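PDB 2WAA: xylan esterase, putative, AXE2C from Cellvibrio japonicus, which removes acetyl groups from acetylated xylan and glucomannan, as a family 2 carbohydrate esterase involved in the breakdown of plant cell wall polysaccharides. Local coordinates for residues Ser44-Gly49 with Gln123-Pro128; Ala54-Ser59 with Val112-Leu117; Arg104-His109 with Val182-Arg187; Phe301-Ser306 with Arg327-Gln332. All blocks are in the same frame, centred on the assembly; numbering follows the deposited sequence. Where two conformers were deposited one is given.

Interaction 1 of 4, residues Ser44-Gly49 with Gln123-Pro128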
# COMPACT_ATOMS: atom_id res chain seq x y z
N SER A 44 2.80 -6.59 -13.06
CA SER A 44 3.43 -6.05 -14.26
C SER A 44 3.94 -7.14 -15.16
O SER A 44 4.29 -8.23 -14.71
CB SER A 44 4.58 -5.06 -13.93
OG SER A 44 5.58 -5.60 -13.02
N THR A 45 4.05 -6.82 -16.44
CA THR A 45 4.47 -7.84 -17.41
C THR A 45 5.09 -7.05 -18.58
O THR A 45 4.75 -5.88 -18.83
CB THR A 45 3.29 -8.72 -17.89
OG1 THR A 45 3.74 -9.65 -18.89
CG2 THR A 45 2.18 -7.88 -18.55
N ILE A 46 5.99 -7.71 -19.30
CA ILE A 46 6.55 -7.10 -20.53
C ILE A 46 6.22 -8.12 -21.62
O ILE A 46 6.38 -9.33 -21.41
CB ILE A 46 8.06 -6.95 -20.44
CG1 ILE A 46 8.44 -5.92 -19.36
CG2 ILE A 46 8.62 -6.43 -21.74
CD1 ILE A 46 9.80 -6.16 -18.78
N VAL A 47 5.69 -7.67 -22.74
CA VAL A 47 5.20 -8.61 -23.76
C VAL A 47 5.63 -8.21 -25.15
O VAL A 47 5.97 -7.06 -25.38
CB VAL A 47 3.64 -8.68 -23.79
CG1 VAL A 47 3.10 -9.29 -22.47
CG2 VAL A 47 2.99 -7.28 -24.06
N ALA A 48 5.59 -9.15 -26.09
CA ALA A 48 5.81 -8.82 -27.52
C ALA A 48 4.49 -9.13 -28.20
O ALA A 48 4.10 -10.29 -28.27
CB ALA A 48 6.96 -9.66 -28.10
N GLY A 49 3.76 -8.11 -28.64
CA GLY A 49 2.46 -8.30 -29.26
C GLY A 49 1.70 -7.02 -29.52
O GLY A 49 2.20 -5.91 -29.27
N GLN A 123 4.80 -13.56 -27.57
CA GLN A 123 5.14 -14.12 -26.27
C GLN A 123 5.17 -13.11 -25.11
O GLN A 123 5.38 -11.90 -25.31
CB GLN A 123 6.52 -14.76 -26.34
CG GLN A 123 7.62 -13.71 -26.49
CD GLN A 123 9.00 -14.32 -26.59
OE1 GLN A 123 9.39 -15.14 -25.75
NE2 GLN A 123 9.76 -13.91 -27.59
N PHE A 124 4.95 -13.63 -23.91
CA PHE A 124 5.26 -12.87 -22.73
C PHE A 124 6.79 -12.97 -22.56
O PHE A 124 7.36 -14.08 -22.56
CB PHE A 124 4.58 -13.50 -21.51
CG PHE A 124 3.11 -13.29 -21.49
CD1 PHE A 124 2.58 -12.20 -20.81
CD2 PHE A 124 2.25 -14.15 -22.19
CE1 PHE A 124 1.22 -11.96 -20.80
CE2 PHE A 124 0.88 -13.94 -22.18
CZ PHE A 124 0.34 -12.86 -21.49
N LEU A 125 7.45 -11.83 -22.34
CA LEU A 125 8.88 -11.82 -22.03
C LEU A 125 9.10 -12.05 -20.52
O LEU A 125 8.12 -12.13 -19.79
CB LEU A 125 9.45 -10.50 -22.54
CG LEU A 125 9.29 -10.33 -24.08
CD1 LEU A 125 9.69 -8.94 -24.48
CD2 LEU A 125 10.17 -11.33 -24.81
N PRO A 126 10.37 -12.21 -20.05
CA PRO A 126 10.67 -12.42 -18.64
C PRO A 126 10.07 -11.30 -17.81
O PRO A 126 10.03 -10.14 -18.26
CB PRO A 126 12.20 -12.34 -18.56
CG PRO A 126 12.65 -12.81 -19.93
CD PRO A 126 11.61 -12.14 -20.85
N ALA A 127 9.62 -11.67 -16.62
CA ALA A 127 9.03 -10.70 -15.69
C ALA A 127 9.90 -9.47 -15.45
O ALA A 127 11.15 -9.55 -15.34
CB ALA A 127 8.74 -11.40 -14.35
N PRO A 128 9.25 -8.31 -15.29
CA PRO A 128 10.01 -7.13 -14.93
C PRO A 128 10.80 -7.44 -13.65
O PRO A 128 10.32 -8.14 -12.80
CB PRO A 128 8.93 -6.08 -14.64
CG PRO A 128 7.74 -6.50 -15.47
CD PRO A 128 7.84 -8.00 -15.65
O HOH W 1 6.48 -10.48 -18.36
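Val47 and Phe124 form the apolar centre, their side chains side by side and pointing the same way from an antiparallel non-hydrogen-bonded pair. The valine brings CG1 to the ring obliquely, 3.4 Å from Phe124 CD1, and the branched residue suits a strand whose buried face must be filled close to the backbone. Thr45 comes to the same ring from its edge: OG1, anti to the backbone N (chi1 177°), lies in the ring plane, 3.4 Å from Phe124 CD1. The other face carries Ile46, whose CG2 meets Leu125 CD1 at 3.9 Å, the two side chains crossing at about a right angle. Ile46 CD1 reaches Pro128 CG, and this proline ring, already rigid, also takes Ser44 OG against its CG.

Further out the backbones join. Ala48 N gives a nearly straight bond of 2.9 Å to Gln123 O, whereas the return bond from Gln123 N to Ala48 O is weak. Leu125 N still reaches Ile46 O at 2.9 Å, but the donor is tilted 24° from the carbonyl plane as the chain leaves the pairing. Beyond it Pro126, with no N-H to offer, suits the departing chain, and a water takes over, accepting from Ile46 N and donating to Leu125 O at 2.7 Å. Phe124 also packs on Leu117 and Leu119 of strand 112-119, so its ring lies between strands of the two antiparallel sheets. This facing of sheets across an apolar core is that of a beta-sandwich, the fold of the N-terminal domain of CE2 esterases.

Interaction 2 of 4, residues Ala54-Ser59 with Val112-Leu117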
# COMPACT_ATOMS: atom_id res chain seq x y z
N ALA A 54 -7.11 -8.41 -19.84
CA ALA A 54 -7.14 -9.11 -18.56
C ALA A 54 -8.58 -9.39 -18.15
O ALA A 54 -9.46 -8.55 -18.36
CB ALA A 54 -6.51 -8.22 -17.53
N GLU A 55 -8.81 -10.53 -17.51
CA GLU A 55 -10.12 -10.82 -16.92
C GLU A 55 -10.07 -10.36 -15.46
O GLU A 55 -9.25 -10.90 -14.67
CB GLU A 55 -10.38 -12.32 -16.97
CG GLU A 55 -10.56 -12.83 -18.42
CD GLU A 55 -11.63 -12.06 -19.17
OE1 GLU A 55 -12.74 -11.91 -18.63
OE2 GLU A 55 -11.37 -11.65 -20.33
N MET A 56 -10.89 -9.39 -15.10
CA MET A 56 -10.84 -8.84 -13.75
C MET A 56 -12.23 -8.70 -13.18
O MET A 56 -13.22 -8.75 -13.90
CB MET A 56 -10.15 -7.46 -13.74
CG MET A 56 -8.80 -7.51 -14.44
SD MET A 56 -7.87 -5.99 -14.21
CE MET A 56 -7.32 -6.21 -12.50
N GLN A 57 -12.30 -8.52 -11.86
CA GLN A 57 -13.58 -8.33 -11.16
C GLN A 57 -13.25 -7.71 -9.80
O GLN A 57 -12.13 -7.94 -9.31
CB GLN A 57 -14.31 -9.68 -10.99
CG GLN A 57 -13.54 -10.76 -10.28
CD GLN A 57 -14.34 -12.09 -10.06
OE1 GLN A 57 -15.47 -12.27 -10.52
NE2 GLN A 57 -13.72 -13.02 -9.35
N SER A 58 -14.18 -6.99 -9.18
CA SER A 58 -13.97 -6.55 -7.80
C SER A 58 -15.15 -7.07 -6.96
O SER A 58 -16.19 -7.44 -7.52
CB SER A 58 -13.86 -5.04 -7.71
OG SER A 58 -15.12 -4.43 -7.93
N SER A 59 -15.01 -7.13 -5.64
CA SER A 59 -16.05 -7.79 -4.87
C SER A 59 -17.32 -6.98 -4.76
O SER A 59 -18.42 -7.57 -4.65
CB SER A 59 -15.57 -8.13 -3.46
OG SER A 59 -15.08 -6.96 -2.88
N VAL A 112 -9.99 -6.99 -5.31
CA VAL A 112 -9.97 -7.13 -6.77
C VAL A 112 -9.33 -8.45 -7.12
O VAL A 112 -8.39 -8.87 -6.45
CB VAL A 112 -9.12 -6.01 -7.38
CG1 VAL A 112 -8.79 -6.29 -8.90
CG2 VAL A 112 -9.83 -4.64 -7.21
N THR A 113 -9.81 -9.11 -8.18
CA THR A 113 -9.21 -10.37 -8.62
C THR A 113 -8.78 -10.19 -10.08
O THR A 113 -9.54 -9.69 -10.90
CB THR A 113 -10.26 -11.51 -8.52
OG1 THR A 113 -10.60 -11.69 -7.14
CG2 THR A 113 -9.71 -12.84 -9.17
N LEU A 114 -7.55 -10.60 -10.37
CA LEU A 114 -7.09 -10.69 -11.74
C LEU A 114 -7.06 -12.18 -12.00
O LEU A 114 -6.40 -12.92 -11.25
CB LEU A 114 -5.67 -10.13 -11.87
CG LEU A 114 -5.03 -10.47 -13.22
CD1 LEU A 114 -5.83 -9.86 -14.35
CD2 LEU A 114 -3.56 -9.96 -13.22
N LYS A 115 -7.78 -12.65 -13.02
CA LYS A 115 -7.82 -14.12 -13.26
C LYS A 115 -6.77 -14.61 -14.27
O LYS A 115 -6.08 -15.61 -14.05
CB LYS A 115 -9.21 -14.54 -13.76
CG LYS A 115 -10.27 -14.23 -12.73
CD LYS A 115 -11.62 -14.88 -13.09
CE LYS A 115 -12.63 -14.70 -11.94
NZ LYS A 115 -13.97 -15.27 -12.30
N GLN A 116 -6.68 -13.89 -15.39
CA GLN A 116 -5.77 -14.36 -16.48
C GLN A 116 -5.59 -13.23 -17.46
O GLN A 116 -6.35 -12.26 -17.44
CB GLN A 116 -6.31 -15.67 -17.15
CG GLN A 116 -7.73 -15.61 -17.50
CD GLN A 116 -8.36 -16.97 -18.02
OE1 GLN A 116 -9.47 -16.93 -18.53
NE2 GLN A 116 -7.68 -18.10 -17.87
N LEU A 117 -4.52 -13.29 -18.27
CA LEU A 117 -4.21 -12.28 -19.28
C LEU A 117 -4.12 -12.99 -20.62
O LEU A 117 -3.53 -14.10 -20.68
CB LEU A 117 -2.82 -11.68 -19.01
CG LEU A 117 -2.51 -10.87 -17.76
CD1 LEU A 117 -1.04 -10.37 -17.79
CD2 LEU A 117 -3.50 -9.69 -17.65
O HOH W 2 -15.63 -15.28 -10.11
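Glu55 O accepts one of the two shortest backbone bonds between the strands, 2.8 Å from Lys115 N and almost perfectly straight at 178°. Glu55 N answers to Gln116 O, one residue further along, instead of to Lys115; Lys115 has a helical backbone (phi -94°, psi -47°), and the extra residue on its strand is what a classic beta bulge looks like. Past the bulge the pairing is regular: Gln57 and Thr113 exchange two bonds, with Thr113 N 2.8 Å from Gln57 O.

On the face of Gln57 and Thr113, the glutamine, in the conformer given, runs extended beyond CG and crosses Lys115 obliquely, its NE2 3.3 Å from Lys115 CE. A long aliphatic chain with a charged tip suits this partly exposed face: its last methylene, CE, lies against the amide, while NZ gives a proton to a water that in turn donates to OE1 of this Gln57 conformer. NZ also bonds to Gln83, and the carboxylate of Glu55 bonds to Thr85 and Gln83.

The face of Ala54 and Met56 is largely apolar. Small Ala54 places CB 3.6 Å from Leu114 CD1 and also touches Leu117. Met56, bent at its last torsion, brings CE to Val112 CG1 at 3.9 Å.

Strand 51-58 is thus held between strands 112-119 and 84-91, and the inner face of the pair meets the other sheet of the sandwich, Met56 on Ile65 and Leu114 on Leu43.

Interaction 3 of 4, residues Arg104-His109 with Val182-Arg187. With ACT (acetate ion), chain B; ACT (acetate ion), chain C.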
# COMPACT_ATOMS: atom_id res chain seq x y z
N ARG A 104 -5.55 0.98 -6.80
CA ARG A 104 -5.70 2.30 -6.14
C ARG A 104 -6.51 2.18 -4.88
O ARG A 104 -6.31 2.97 -3.96
CB ARG A 104 -6.44 3.30 -7.05
CG ARG A 104 -5.67 3.62 -8.36
CD ARG A 104 -6.66 4.18 -9.43
NE ARG A 104 -7.35 5.39 -9.01
CZ ARG A 104 -6.86 6.63 -9.15
NH1 ARG A 104 -5.64 6.85 -9.67
NH2 ARG A 104 -7.61 7.68 -8.75
N SER A 105 -7.46 1.25 -4.86
CA SER A 105 -8.38 1.07 -3.73
C SER A 105 -7.75 0.43 -2.51
O SER A 105 -6.66 -0.11 -2.59
CB SER A 105 -9.63 0.32 -4.19
OG SER A 105 -10.43 1.24 -4.92
N GLU A 106 -8.44 0.49 -1.36
CA GLU A 106 -8.01 -0.29 -0.19
C GLU A 106 -9.11 -1.30 0.19
O GLU A 106 -10.17 -1.32 -0.40
CB GLU A 106 -7.71 0.61 1.02
CG GLU A 106 -8.91 1.46 1.46
CD GLU A 106 -8.61 2.25 2.73
OE1 GLU A 106 -8.67 1.63 3.81
OE2 GLU A 106 -8.30 3.48 2.65
N ASN A 107 -8.84 -2.13 1.18
CA ASN A 107 -9.73 -3.26 1.50
C ASN A 107 -11.21 -2.96 1.70
O ASN A 107 -12.05 -3.74 1.23
CB ASN A 107 -9.21 -3.96 2.74
CG ASN A 107 -8.07 -4.94 2.42
OD1 ASN A 107 -8.35 -6.02 1.94
ND2 ASN A 107 -6.80 -4.59 2.75
N TRP A 108 -11.56 -1.87 2.40
CA TRP A 108 -12.98 -1.65 2.63
C TRP A 108 -13.71 -1.34 1.33
O TRP A 108 -14.94 -1.55 1.25
CB TRP A 108 -13.28 -0.63 3.75
CG TRP A 108 -13.00 0.84 3.47
CD1 TRP A 108 -11.93 1.57 3.93
CD2 TRP A 108 -13.82 1.76 2.75
NE1 TRP A 108 -12.02 2.87 3.52
CE2 TRP A 108 -13.18 3.02 2.80
CE3 TRP A 108 -15.04 1.66 2.08
CZ2 TRP A 108 -13.70 4.17 2.19
CZ3 TRP A 108 -15.57 2.81 1.45
CH2 TRP A 108 -14.87 4.04 1.50
N HIS A 109 -13.01 -0.85 0.31
CA HIS A 109 -13.65 -0.65 -0.99
C HIS A 109 -14.05 -1.99 -1.58
O HIS A 109 -15.07 -2.10 -2.23
CB HIS A 109 -12.68 -0.02 -1.99
CG HIS A 109 -12.17 1.33 -1.59
ND1 HIS A 109 -11.39 2.10 -2.43
CD2 HIS A 109 -12.34 2.06 -0.45
CE1 HIS A 109 -11.08 3.24 -1.82
NE2 HIS A 109 -11.65 3.25 -0.63
N VAL A 182 0.48 -1.67 4.05
CA VAL A 182 -0.40 -2.54 4.87
C VAL A 182 -1.06 -1.55 5.81
O VAL A 182 -0.49 -1.16 6.82
CB VAL A 182 0.40 -3.65 5.59
CG1 VAL A 182 -0.48 -4.40 6.65
CG2 VAL A 182 0.91 -4.66 4.55
N CYS A 183 -2.25 -1.10 5.43
CA CYS A 183 -2.88 0.06 6.05
C CYS A 183 -4.39 -0.13 5.92
O CYS A 183 -4.86 -0.87 5.04
CB CYS A 183 -2.42 1.35 5.37
SG CYS A 183 -2.54 1.22 3.53
N TRP A 184 -5.14 0.54 6.79
CA TRP A 184 -6.60 0.43 6.74
C TRP A 184 -7.18 1.74 7.24
O TRP A 184 -6.92 2.15 8.40
CB TRP A 184 -7.07 -0.73 7.64
CG TRP A 184 -8.45 -1.24 7.28
CD1 TRP A 184 -9.61 -0.54 7.36
CD2 TRP A 184 -8.79 -2.55 6.84
NE1 TRP A 184 -10.67 -1.33 6.99
CE2 TRP A 184 -10.18 -2.57 6.64
CE3 TRP A 184 -8.05 -3.70 6.55
CZ2 TRP A 184 -10.86 -3.70 6.20
CZ3 TRP A 184 -8.72 -4.83 6.08
CH2 TRP A 184 -10.12 -4.81 5.91
N GLY A 185 -7.95 2.42 6.41
CA GLY A 185 -8.54 3.68 6.86
C GLY A 185 -9.38 3.57 8.13
O GLY A 185 -10.16 2.62 8.31
N GLY A 186 -9.27 4.59 8.97
CA GLY A 186 -10.07 4.66 10.19
C GLY A 186 -9.56 3.81 11.35
O GLY A 186 -10.04 3.97 12.47
N ARG A 187 -8.55 2.96 11.10
CA ARG A 187 -8.02 2.03 12.09
C ARG A 187 -6.81 2.57 12.86
O ARG A 187 -6.12 3.45 12.36
CB ARG A 187 -7.68 0.69 11.44
CG ARG A 187 -8.88 0.08 10.73
CD ARG A 187 -9.97 -0.49 11.71
NE ARG A 187 -11.13 -0.93 10.90
CZ ARG A 187 -11.24 -2.16 10.38
NH1 ARG A 187 -10.28 -3.08 10.60
NH2 ARG A 187 -12.30 -2.47 9.63
C ACT B . -13.61 1.36 10.69
O ACT B . -14.16 0.22 10.64
OXT ACT B . -14.04 2.14 11.58
CH3 ACT B . -12.51 1.76 9.76
C ACT C . -7.65 7.87 8.72
O ACT C . -8.79 8.32 8.34
OXT ACT C . -7.50 6.63 8.63
CH3 ACT C . -6.54 8.75 9.23
O HOH W 3 -6.83 -1.76 3.48
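Glu106 reaches from a loop of the N-terminal beta-sandwich to the SGNH-type esterase domain, where Trp184 to Arg187 form a type II beta turn following Val182 and Cys183. From CB its chain sets out with CG between the backbone N and the carbonyl carbon (chi1 58°) and then runs extended, bringing CD to 3.7 Å from Gly185 N. At the tip, OE1 accepts from Gly185 N through its syn lone pair, 2.8 Å away and nearly straight at 171°; OE2 bonds to Trp161 NE1. A long acidic side chain suits this place, reaching across to the turn and gripping a backbone N-H.

Gly185 lies close to the inferred nucleophile Ser141, and the next residue, Gly186, is an inferred transition-state stabiliser. Its positive phi favours glycine, and Gly186 N donates to OXT of the chain C acetate at 2.7 Å, consistent with an oxyanion-hole donor. That acetate probably came from the crystallisation liquor. Arg187 lies against the face of the Trp184 ring away from Asn107, its NH1 paired with Asp212.

Between the domains a water accepts from Asn107 N and ND2 and donates to Cys183 O, while Asn107 OD1 accepts from Gln111 NE2 and Gly211 N. Asn107 turns its amide nearly flat to the indole, the planes 6° apart, and makes a CH-pi contact, with CB 3.6 Å from the centroid of the six-membered ring of Trp184.

Interaction 4 of 4, residues Phe301-Ser306 with Arg327-Gln332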
# COMPACT_ATOMS: atom_id res chain seq x y z
N PHE A 301 14.03 3.12 15.16
CA PHE A 301 14.39 4.55 15.08
C PHE A 301 13.13 5.38 14.93
O PHE A 301 12.04 4.86 14.83
CB PHE A 301 15.33 4.78 13.88
CG PHE A 301 16.63 4.04 14.03
CD1 PHE A 301 17.63 4.57 14.81
CD2 PHE A 301 16.77 2.74 13.56
CE1 PHE A 301 18.82 3.85 15.06
CE2 PHE A 301 17.93 2.04 13.77
CZ PHE A 301 18.97 2.59 14.53
N TYR A 302 13.33 6.70 14.93
CA TYR A 302 12.27 7.68 14.84
C TYR A 302 12.53 8.62 13.66
O TYR A 302 13.68 8.99 13.43
CB TYR A 302 12.25 8.52 16.13
CG TYR A 302 11.24 9.69 16.06
CD1 TYR A 302 9.89 9.43 15.96
CD2 TYR A 302 11.66 11.02 16.06
CE1 TYR A 302 8.97 10.44 15.86
CE2 TYR A 302 10.71 12.06 15.95
CZ TYR A 302 9.38 11.74 15.87
OH TYR A 302 8.38 12.70 15.77
N ALA A 303 11.49 9.02 12.93
CA ALA A 303 11.61 10.08 11.94
C ALA A 303 10.59 11.17 12.28
O ALA A 303 9.44 10.85 12.54
CB ALA A 303 11.34 9.55 10.54
N SER A 304 11.00 12.43 12.27
CA SER A 304 10.07 13.49 12.60
C SER A 304 9.30 13.91 11.35
O SER A 304 9.75 13.73 10.21
CB SER A 304 10.81 14.72 13.19
OG SER A 304 11.82 15.18 12.30
N SER A 305 8.17 14.56 11.55
CA SER A 305 7.49 15.04 10.37
C SER A 305 6.66 16.25 10.67
O SER A 305 6.43 16.57 11.84
CB SER A 305 6.57 13.97 9.90
OG SER A 305 5.75 13.65 10.99
N SER A 306 6.23 16.90 9.60
CA SER A 306 5.43 18.09 9.70
C SER A 306 3.99 17.66 9.74
O SER A 306 3.62 16.66 9.14
CB SER A 306 5.61 18.98 8.46
OG SER A 306 6.90 19.57 8.49
N ARG A 327 9.38 14.09 0.59
CA ARG A 327 10.62 14.92 0.66
C ARG A 327 11.18 15.10 2.09
O ARG A 327 12.42 15.25 2.28
CB ARG A 327 10.38 16.28 -0.01
CG ARG A 327 10.17 16.16 -1.52
CD ARG A 327 10.21 17.56 -2.14
NE ARG A 327 9.16 18.45 -1.63
CZ ARG A 327 7.99 18.64 -2.23
NH1 ARG A 327 7.71 18.00 -3.36
NH2 ARG A 327 7.10 19.46 -1.71
N GLU A 328 10.31 15.10 3.10
CA GLU A 328 10.76 15.26 4.47
C GLU A 328 11.27 13.97 5.06
O GLU A 328 12.21 13.96 5.85
CB GLU A 328 9.63 15.78 5.37
CG GLU A 328 9.40 17.24 5.33
CD GLU A 328 8.53 17.68 6.49
OE1 GLU A 328 7.95 16.81 7.19
OE2 GLU A 328 8.42 18.88 6.73
N LEU A 329 10.61 12.87 4.68
CA LEU A 329 10.88 11.57 5.27
C LEU A 329 12.13 10.95 4.61
O LEU A 329 12.96 10.37 5.29
CB LEU A 329 9.67 10.66 5.02
CG LEU A 329 9.80 9.18 5.32
CD1 LEU A 329 10.16 9.01 6.83
CD2 LEU A 329 8.50 8.46 5.01
N THR A 330 12.22 11.07 3.28
CA THR A 330 13.22 10.34 2.49
C THR A 330 14.64 10.60 3.01
O THR A 330 15.36 9.64 3.28
CB THR A 330 13.06 10.64 0.96
OG1 THR A 330 11.78 10.11 0.52
CG2 THR A 330 14.20 9.96 0.16
N PRO A 331 15.02 11.88 3.23
CA PRO A 331 16.38 12.14 3.74
C PRO A 331 16.71 11.49 5.09
O PRO A 331 17.85 11.06 5.31
CB PRO A 331 16.43 13.68 3.88
CG PRO A 331 15.32 14.21 3.04
CD PRO A 331 14.26 13.11 2.95
N GLN A 332 15.72 11.43 5.98
CA GLN A 332 15.90 10.80 7.26
C GLN A 332 16.08 9.29 7.09
O GLN A 332 16.94 8.70 7.75
CB GLN A 332 14.71 11.10 8.18
CG GLN A 332 14.54 12.60 8.48
CD GLN A 332 13.34 12.83 9.41
OE1 GLN A 332 13.39 12.53 10.61
NE2 GLN A 332 12.24 13.34 8.85
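Gln332 turns its amide to the backbone of Ser304 and satisfies both its polar atoms. OE1 accepts from Ser304 N at 2.9 Å, in the carbonyl plane and on a lone pair, while NE2 donates to Ser304 O, also at 2.9 Å and with an angle of 171°. NE2 gives its second proton back to the helix, to Glu328 O, 3.1 Å from NE2, which it approaches from above that carbonyl's plane. Three bonds therefore fix the rotation of the amide. Glutamine suits the place because a donor and an acceptor on one flat group match the N-H and C=O of a single residue, as the next strand of a sheet would; the chain, extended to CD (chi2 -180°), has the length to reach the Ser304 backbone.

One turn back, Glu328 offers its carboxylate to Ser306. OE1 accepts from Ser306 N at 3.0 Å through its syn lone pair, and OE2 takes the Ser306 hydroxyl. That last distance is implausibly short, and Glu328 was modelled in two conformers, so the exact geometry of the whole carboxylate is doubtful. Just before Ser304, Ala303, small enough to let the helix come close, sets CB 3.9 Å from Leu329 CD1.

Helix 319-337 thus lies beside residues 303-306, which follow Tyr302 of an outermost strand of the parallel sheet. Leu329 also packs on Tyr167 and Thr171 of helix 167-174, whereas Tyr302 points to the other side of the sheet and rests on helix 278-295, completing an alpha/beta/alpha sandwich.

Interactions 1 and 2 belong to the N-terminal beta-sandwich, with centres 18 Å apart, and interaction 2 is nested along the chain within the loop that interaction 1 closes. They touch where Leu117 CD1, in the conformer given, lies 4.1 Å from both Phe124 CE1 and Thr45 CG2. Interaction 3, about 19 Å from interaction 2 between centres, joins that sandwich to the esterase domain beside the inferred catalytic Ser141, Asp314 and His316. Interaction 4 is about 23 Å from interaction 3 between centres; both reach the same parallel sheet, residues 182-183 and 301-302 lying on its two outermost strands. Interactions 1 and 4 are about 37 Å apart between centres.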